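Local coordinates for protein putative diguanylate cyclase (GGDEF) with PAS/PAC domain (PDB 3LIF) that probably makes cyclic di-GMP from two GTP through its GGDEF domain, this extracellular piece being the sensor region of the membrane protein, at residues Y100-I114 with F128-F141. Sequence-based numbering, arbitrary orientation.
Sequences YFRYHRANDDHTLLI and FVVSRRLETTDGKF
NE of Arg-133 is turned in under the C-terminal end of helix 100-106, where it donates to His-104 O at 3.1 Å, coming in nearly along the C=O axis, and more weakly to Asn-107 O, the carbonyl of the first residue past the helix. Its guanidinium plane lies between two neighbours: CA of Asp-108 rests over one face and CD1 of Phe-141 over the other. On the same strand, NH1 pairs with Glu-135 OE1 in a salt bridge modelled too short to be taken literally. A leucine here would probably cost those two carbonyls this side-chain donor and leave Glu-135 without its mate in this bridge. The arginine's CB packs on CB of His-104, whose imidazole lies with one face over the backbone of Arg-132 and Arg-133. Phe-141, with CG anti to its own N (chi1 -176°), lays its ring beneath Arg-105: CA of Arg-105 stands over the ring centre, 3.6 Å from the centroid, in a CH-pi contact. The edge of the same ring points at the face of Phe-101 in an offset edge-to-face pair, the planes 62° apart. Further along, the chain returns as a strand, and Leu-113 N bonds to Ser-131 O at 2.8 Å; a water joins Leu-113 O to Ser-131 OG. Strands 113-119 and 126-135 thus form an antiparallel hairpin at one side of a five-stranded sheet of order 2-1-5-4-3, with helix 99-106 packed across it, an arrangement characteristic of the PDC fold of Cache sensor domains.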
loop_
_atom_site.group_PDB
_atom_site.type_symbol
_atom_site.label_atom_id
_atom_site.label_comp_id
_atom_site.label_asym_id
_atom_site.label_seq_id
_atom_site.Cartn_x
_atom_site.Cartn_y
_atom_site.Cartn_z
ATOM N N TYR A 100 -14.795 -3.105 -1.446
ATOM C CA TYR A 100 -14.067 -3.784 -2.499
ATOM C C TYR A 100 -14.906 -4.877 -3.111
ATOM O O TYR A 100 -14.810 -5.111 -4.338
ATOM C CB TYR A 100 -12.752 -4.336 -2.025
ATOM C CG TYR A 100 -12.836 -5.368 -0.933
ATOM C CD1 TYR A 100 -12.647 -4.997 0.378
ATOM C CD2 TYR A 100 -13.051 -6.731 -1.210
ATOM C CE1 TYR A 100 -12.649 -5.910 1.384
ATOM C CE2 TYR A 100 -13.072 -7.687 -0.164
ATOM C CZ TYR A 100 -12.854 -7.239 1.120
ATOM O OH TYR A 100 -12.878 -8.060 2.211
ATOM N N PHE A 101 -15.732 -5.538 -2.291
ATOM C CA PHE A 101 -16.593 -6.573 -2.824
ATOM C C PHE A 101 -17.610 -5.945 -3.715
ATOM O O PHE A 101 -17.767 -6.360 -4.866
ATOM C CB PHE A 101 -17.292 -7.378 -1.758
ATOM C CG PHE A 101 -18.417 -8.216 -2.303
ATOM C CD1 PHE A 101 -18.162 -9.436 -2.879
ATOM C CD2 PHE A 101 -19.734 -7.784 -2.227
ATOM C CE1 PHE A 101 -19.180 -10.215 -3.368
ATOM C CE2 PHE A 101 -20.775 -8.568 -2.764
ATOM C CZ PHE A 101 -20.486 -9.769 -3.345
ATOM N N ARG A 102 -18.309 -4.935 -3.203
ATOM C CA ARG A 102 -19.236 -4.221 -4.054
ATOM C C ARG A 102 -18.556 -3.735 -5.348
ATOM O O ARG A 102 -19.139 -3.809 -6.409
ATOM C CB ARG A 102 -19.944 -3.086 -3.284
ATOM C CG ARG A 102 -21.150 -3.645 -2.514
ATOM C CD ARG A 102 -21.894 -2.701 -1.629
ATOM N NE ARG A 102 -21.033 -2.276 -0.536
ATOM C CZ ARG A 102 -20.402 -1.091 -0.527
ATOM N NH1 ARG A 102 -20.553 -0.266 -1.564
ATOM N NH2 ARG A 102 -19.635 -0.711 0.503
ATOM N N TYR A 103 -17.327 -3.247 -5.277
ATOM C CA TYR A 103 -16.741 -2.696 -6.465
ATOM C C TYR A 103 -16.489 -3.783 -7.541
ATOM O O TYR A 103 -16.824 -3.617 -8.724
ATOM C CB TYR A 103 -15.481 -1.944 -6.098
ATOM C CG TYR A 103 -14.674 -1.527 -7.300
ATOM C CD1 TYR A 103 -13.777 -2.428 -7.893
ATOM C CD2 TYR A 103 -14.805 -0.247 -7.866
ATOM C CE1 TYR A 103 -13.031 -2.079 -9.020
ATOM C CE2 TYR A 103 -14.062 0.120 -8.993
ATOM C CZ TYR A 103 -13.166 -0.806 -9.571
ATOM O OH TYR A 103 -12.379 -0.491 -10.686
ATOM N N HIS A 104 -15.948 -4.930 -7.151
ATOM C CA HIS A 104 -15.739 -5.927 -8.158
ATOM C C HIS A 104 -16.983 -6.526 -8.728
ATOM O O HIS A 104 -16.950 -7.032 -9.863
ATOM C CB HIS A 104 -14.819 -7.011 -7.647
ATOM C CG HIS A 104 -13.430 -6.512 -7.437
ATOM N ND1 HIS A 104 -12.740 -6.673 -6.248
ATOM C CD2 HIS A 104 -12.642 -5.751 -8.227
ATOM C CE1 HIS A 104 -11.562 -6.082 -6.331
ATOM N NE2 HIS A 104 -11.484 -5.507 -7.518
ATOM N N ARG A 105 -18.075 -6.548 -7.949
ATOM C CA ARG A 105 -19.298 -7.118 -8.464
ATOM C C ARG A 105 -19.891 -6.164 -9.509
ATOM O O ARG A 105 -20.574 -6.572 -10.423
ATOM C CB ARG A 105 -20.306 -7.348 -7.361
ATOM C CG ARG A 105 -21.612 -7.956 -7.866
ATOM C CD ARG A 105 -22.588 -8.171 -6.770
ATOM N NE ARG A 105 -22.859 -6.924 -6.074
ATOM C CZ ARG A 105 -23.465 -6.832 -4.883
ATOM N NH1 ARG A 105 -23.850 -7.923 -4.222
ATOM N NH2 ARG A 105 -23.645 -5.637 -4.332
ATOM N N ALA A 106 -19.619 -4.886 -9.364
ATOM C CA ALA A 106 -20.172 -3.939 -10.273
ATOM C C ALA A 106 -19.331 -3.701 -11.537
ATOM O O ALA A 106 -19.893 -3.287 -12.531
ATOM C CB ALA A 106 -20.410 -2.636 -9.556
ATOM N N ASN A 107 -18.008 -3.906 -11.507
ATOM C CA ASN A 107 -17.124 -3.546 -12.635
ATOM C C ASN A 107 -16.292 -4.700 -13.118
ATOM O O ASN A 107 -15.598 -5.339 -12.327
ATOM C CB ASN A 107 -16.143 -2.450 -12.259
ATOM C CG ASN A 107 -16.792 -1.316 -11.529
ATOM O OD1 ASN A 107 -17.081 -1.414 -10.335
ATOM N ND2 ASN A 107 -16.998 -0.213 -12.222
ATOM N N ASP A 108 -16.345 -4.953 -14.419
ATOM C CA ASP A 108 -15.550 -6.032 -15.033
ATOM C C ASP A 108 -14.211 -5.445 -15.442
ATOM O O ASP A 108 -14.079 -4.954 -16.584
ATOM C CB ASP A 108 -16.219 -6.553 -16.319
ATOM C CG ASP A 108 -16.463 -5.408 -17.337
ATOM O OD1 ASP A 108 -16.724 -4.255 -16.897
ATOM O OD2 ASP A 108 -16.383 -5.645 -18.562
ATOM N N ASP A 109 -13.240 -5.502 -14.537
ATOM C CA ASP A 109 -11.881 -5.085 -14.838
ATOM C C ASP A 109 -10.809 -5.798 -14.005
ATOM O O ASP A 109 -11.106 -6.484 -13.016
ATOM C CB ASP A 109 -11.745 -3.590 -14.731
ATOM C CG ASP A 109 -11.700 -3.112 -13.320
ATOM O OD1 ASP A 109 -12.255 -2.014 -13.067
ATOM O OD2 ASP A 109 -11.093 -3.799 -12.463
ATOM N N HIS A 110 -9.559 -5.644 -14.414
ATOM C CA HIS A 110 -8.500 -6.424 -13.808
ATOM C C HIS A 110 -7.598 -5.677 -12.856
ATOM O O HIS A 110 -6.589 -6.209 -12.479
ATOM C CB HIS A 110 -7.654 -7.104 -14.897
ATOM C CG HIS A 110 -8.486 -7.866 -15.886
ATOM N ND1 HIS A 110 -8.262 -9.193 -16.194
ATOM C CD2 HIS A 110 -9.584 -7.495 -16.581
ATOM C CE1 HIS A 110 -9.169 -9.594 -17.061
ATOM N NE2 HIS A 110 -9.989 -8.585 -17.302
ATOM N N THR A 111 -7.959 -4.477 -12.436
ATOM C CA THR A 111 -7.128 -3.709 -11.534
ATOM C C THR A 111 -6.956 -4.359 -10.165
ATOM O O THR A 111 -7.934 -4.717 -9.563
ATOM C CB THR A 111 -7.817 -2.358 -11.274
ATOM O OG1 THR A 111 -7.790 -1.560 -12.476
ATOM C CG2 THR A 111 -7.137 -1.595 -10.093
ATOM N N LEU A 112 -5.732 -4.491 -9.650
ATOM C CA LEU A 112 -5.540 -4.763 -8.236
ATOM C C LEU A 112 -6.273 -3.590 -7.591
ATOM O O LEU A 112 -6.029 -2.487 -7.985
ATOM C CB LEU A 112 -4.110 -4.590 -7.936
ATOM C CG LEU A 112 -3.370 -5.699 -7.243
ATOM C CD1 LEU A 112 -2.282 -5.104 -6.291
ATOM C CD2 LEU A 112 -4.287 -6.622 -6.505
ATOM N N LEU A 113 -7.209 -3.773 -6.671
ATOM C CA LEU A 113 -7.892 -2.599 -6.110
ATOM C C LEU A 113 -7.284 -2.419 -4.763
ATOM O O LEU A 113 -7.044 -3.434 -4.038
ATOM C CB LEU A 113 -9.357 -2.861 -5.916
ATOM C CG LEU A 113 -10.426 -1.763 -5.787
ATOM C CD1 LEU A 113 -11.348 -2.139 -4.554
ATOM C CD2 LEU A 113 -10.016 -0.311 -5.749
ATOM N N ILE A 114 -6.987 -1.165 -4.426
ATOM C CA ILE A 114 -6.430 -0.912 -3.091
ATOM C C ILE A 114 -7.450 -0.235 -2.238
ATOM O O ILE A 114 -8.007 0.753 -2.630
ATOM C CB ILE A 114 -5.166 -0.041 -3.112
ATOM C CG1 ILE A 114 -4.106 -0.675 -4.016
ATOM C CG2 ILE A 114 -4.650 0.217 -1.656
ATOM C CD1 ILE A 114 -3.067 0.248 -4.327
ATOM N N PHE A 128 -4.675 -1.839 5.243
ATOM C CA PHE A 128 -5.067 -1.692 3.855
ATOM C C PHE A 128 -5.017 -3.058 3.171
ATOM O O PHE A 128 -4.317 -3.996 3.603
ATOM C CB PHE A 128 -4.133 -0.746 3.119
ATOM C CG PHE A 128 -4.366 0.664 3.447
ATOM C CD1 PHE A 128 -3.962 1.161 4.672
ATOM C CD2 PHE A 128 -5.038 1.489 2.534
ATOM C CE1 PHE A 128 -4.202 2.475 4.996
ATOM C CE2 PHE A 128 -5.293 2.817 2.816
ATOM C CZ PHE A 128 -4.884 3.322 4.063
ATOM N N VAL A 129 -5.708 -3.133 2.050
ATOM C CA VAL A 129 -5.987 -4.399 1.476
ATOM C C VAL A 129 -6.012 -4.223 -0.016
ATOM O O VAL A 129 -6.287 -3.111 -0.518
ATOM C CB VAL A 129 -7.364 -4.862 2.024
ATOM C CG1 VAL A 129 -8.381 -5.158 0.922
ATOM C CG2 VAL A 129 -7.177 -5.945 2.975
ATOM N N VAL A 130 -5.801 -5.326 -0.721
ATOM C CA VAL A 130 -5.623 -5.297 -2.164
ATOM C C VAL A 130 -6.524 -6.434 -2.686
ATOM O O VAL A 130 -6.712 -7.468 -1.963
ATOM C CB VAL A 130 -4.108 -5.578 -2.404
ATOM C CG1 VAL A 130 -3.786 -7.097 -2.537
ATOM C CG2 VAL A 130 -3.540 -4.738 -3.491
ATOM N N SER A 131 -7.141 -6.267 -3.864
ATOM C CA SER A 131 -8.144 -7.252 -4.261
ATOM C C SER A 131 -8.393 -7.354 -5.766
ATOM O O SER A 131 -8.224 -6.385 -6.520
ATOM C CB SER A 131 -9.488 -6.972 -3.518
ATOM O OG SER A 131 -10.203 -5.861 -4.071
ATOM N N ARG A 132 -8.846 -8.534 -6.195
ATOM C CA ARG A 132 -9.130 -8.779 -7.627
ATOM C C ARG A 132 -10.466 -9.485 -7.853
ATOM O O ARG A 132 -10.841 -10.400 -7.098
ATOM C CB ARG A 132 -7.926 -9.482 -8.354
ATOM C CG ARG A 132 -7.121 -8.487 -9.205
ATOM C CD ARG A 132 -5.723 -8.967 -9.716
ATOM N NE ARG A 132 -5.830 -9.352 -11.128
ATOM C CZ ARG A 132 -6.932 -9.066 -11.790
ATOM N NH1 ARG A 132 -7.891 -8.400 -11.127
ATOM N NH2 ARG A 132 -7.073 -9.397 -13.060
ATOM N N ARG A 133 -11.192 -9.069 -8.877
ATOM C CA ARG A 133 -12.422 -9.754 -9.288
ATOM C C ARG A 133 -12.245 -11.198 -9.770
ATOM O O ARG A 133 -11.492 -11.410 -10.724
ATOM C CB ARG A 133 -13.022 -9.006 -10.441
ATOM C CG ARG A 133 -14.296 -9.591 -10.951
ATOM C CD ARG A 133 -14.576 -9.052 -12.334
ATOM N NE ARG A 133 -15.892 -8.456 -12.365
ATOM C CZ ARG A 133 -16.897 -8.899 -13.109
ATOM N NH1 ARG A 133 -16.695 -9.963 -13.908
ATOM N NH2 ARG A 133 -18.080 -8.277 -13.021
ATOM N N LEU A 134 -12.921 -12.181 -9.141
ATOM C CA LEU A 134 -13.010 -13.590 -9.656
ATOM C C LEU A 134 -14.047 -13.761 -10.763
ATOM O O LEU A 134 -15.064 -13.050 -10.803
ATOM C CB LEU A 134 -13.375 -14.535 -8.551
ATOM C CG LEU A 134 -12.342 -14.443 -7.454
ATOM C CD1 LEU A 134 -12.696 -15.450 -6.399
ATOM C CD2 LEU A 134 -10.902 -14.646 -8.028
ATOM N N GLU A 135 -13.791 -14.677 -11.680
ATOM C CA GLU A 135 -14.677 -14.851 -12.822
ATOM C C GLU A 135 -14.776 -16.335 -13.165
ATOM O O GLU A 135 -13.889 -17.147 -12.848
ATOM C CB GLU A 135 -14.245 -14.018 -14.033
ATOM C CG GLU A 135 -14.687 -12.572 -13.941
ATOM C CD GLU A 135 -14.315 -11.735 -15.163
ATOM O OE1 GLU A 135 -14.629 -10.527 -15.127
ATOM O OE2 GLU A 135 -13.714 -12.265 -16.139
ATOM N N THR A 136 -15.901 -16.698 -13.779
ATOM C CA THR A 136 -16.053 -18.046 -14.353
ATOM C C THR A 136 -15.694 -17.979 -15.843
ATOM O O THR A 136 -15.685 -16.873 -16.473
ATOM C CB THR A 136 -17.491 -18.537 -14.217
ATOM O OG1 THR A 136 -18.404 -17.452 -14.467
ATOM C CG2 THR A 136 -17.690 -19.061 -12.865
ATOM N N THR A 137 -15.396 -19.150 -16.406
ATOM C CA THR A 137 -14.989 -19.218 -17.810
ATOM C C THR A 137 -15.837 -18.325 -18.723
ATOM O O THR A 137 -15.341 -17.830 -19.731
ATOM C CB THR A 137 -15.013 -20.646 -18.297
ATOM O OG1 THR A 137 -16.343 -21.172 -18.107
ATOM C CG2 THR A 137 -13.959 -21.506 -17.521
ATOM N N ASP A 138 -17.105 -18.105 -18.383
ATOM C CA ASP A 138 -17.949 -17.167 -19.180
ATOM C C ASP A 138 -17.640 -15.715 -18.848
ATOM O O ASP A 138 -18.141 -14.774 -19.503
ATOM C CB ASP A 138 -19.455 -17.418 -18.980
ATOM C CG ASP A 138 -19.905 -17.251 -17.520
ATOM O OD1 ASP A 138 -21.116 -17.461 -17.302
ATOM O OD2 ASP A 138 -19.086 -16.922 -16.601
ATOM N N GLY A 139 -16.811 -15.565 -17.808
ATOM C CA GLY A 139 -16.439 -14.265 -17.264
ATOM C C GLY A 139 -17.570 -13.450 -16.657
ATOM O O GLY A 139 -17.554 -12.214 -16.723
ATOM N N LYS A 140 -18.556 -14.122 -16.074
ATOM C CA LYS A 140 -19.478 -13.437 -15.202
ATOM C C LYS A 140 -18.800 -13.466 -13.836
ATOM O O LYS A 140 -17.881 -14.294 -13.589
ATOM C CB LYS A 140 -20.808 -14.199 -15.122
ATOM C CG LYS A 140 -21.345 -14.664 -16.456
ATOM C CD LYS A 140 -21.973 -13.502 -17.108
ATOM C CE LYS A 140 -22.710 -13.931 -18.355
ATOM N NZ LYS A 140 -23.949 -13.114 -18.473
ATOM N N PHE A 141 -19.261 -12.561 -12.966
ATOM C CA PHE A 141 -18.712 -12.382 -11.617
ATOM C C PHE A 141 -18.791 -13.633 -10.759
ATOM O O PHE A 141 -19.869 -14.243 -10.643
ATOM C CB PHE A 141 -19.497 -11.279 -10.916
ATOM C CG PHE A 141 -18.975 -10.938 -9.561
ATOM C CD1 PHE A 141 -17.694 -10.413 -9.400
ATOM C CD2 PHE A 141 -19.749 -11.108 -8.444
ATOM C CE1 PHE A 141 -17.204 -10.066 -8.134
ATOM C CE2 PHE A 141 -19.272 -10.772 -7.194
ATOM C CZ PHE A 141 -17.994 -10.247 -7.035
HETATM O O HOH W 1 -9.215 -3.886 -2.239
#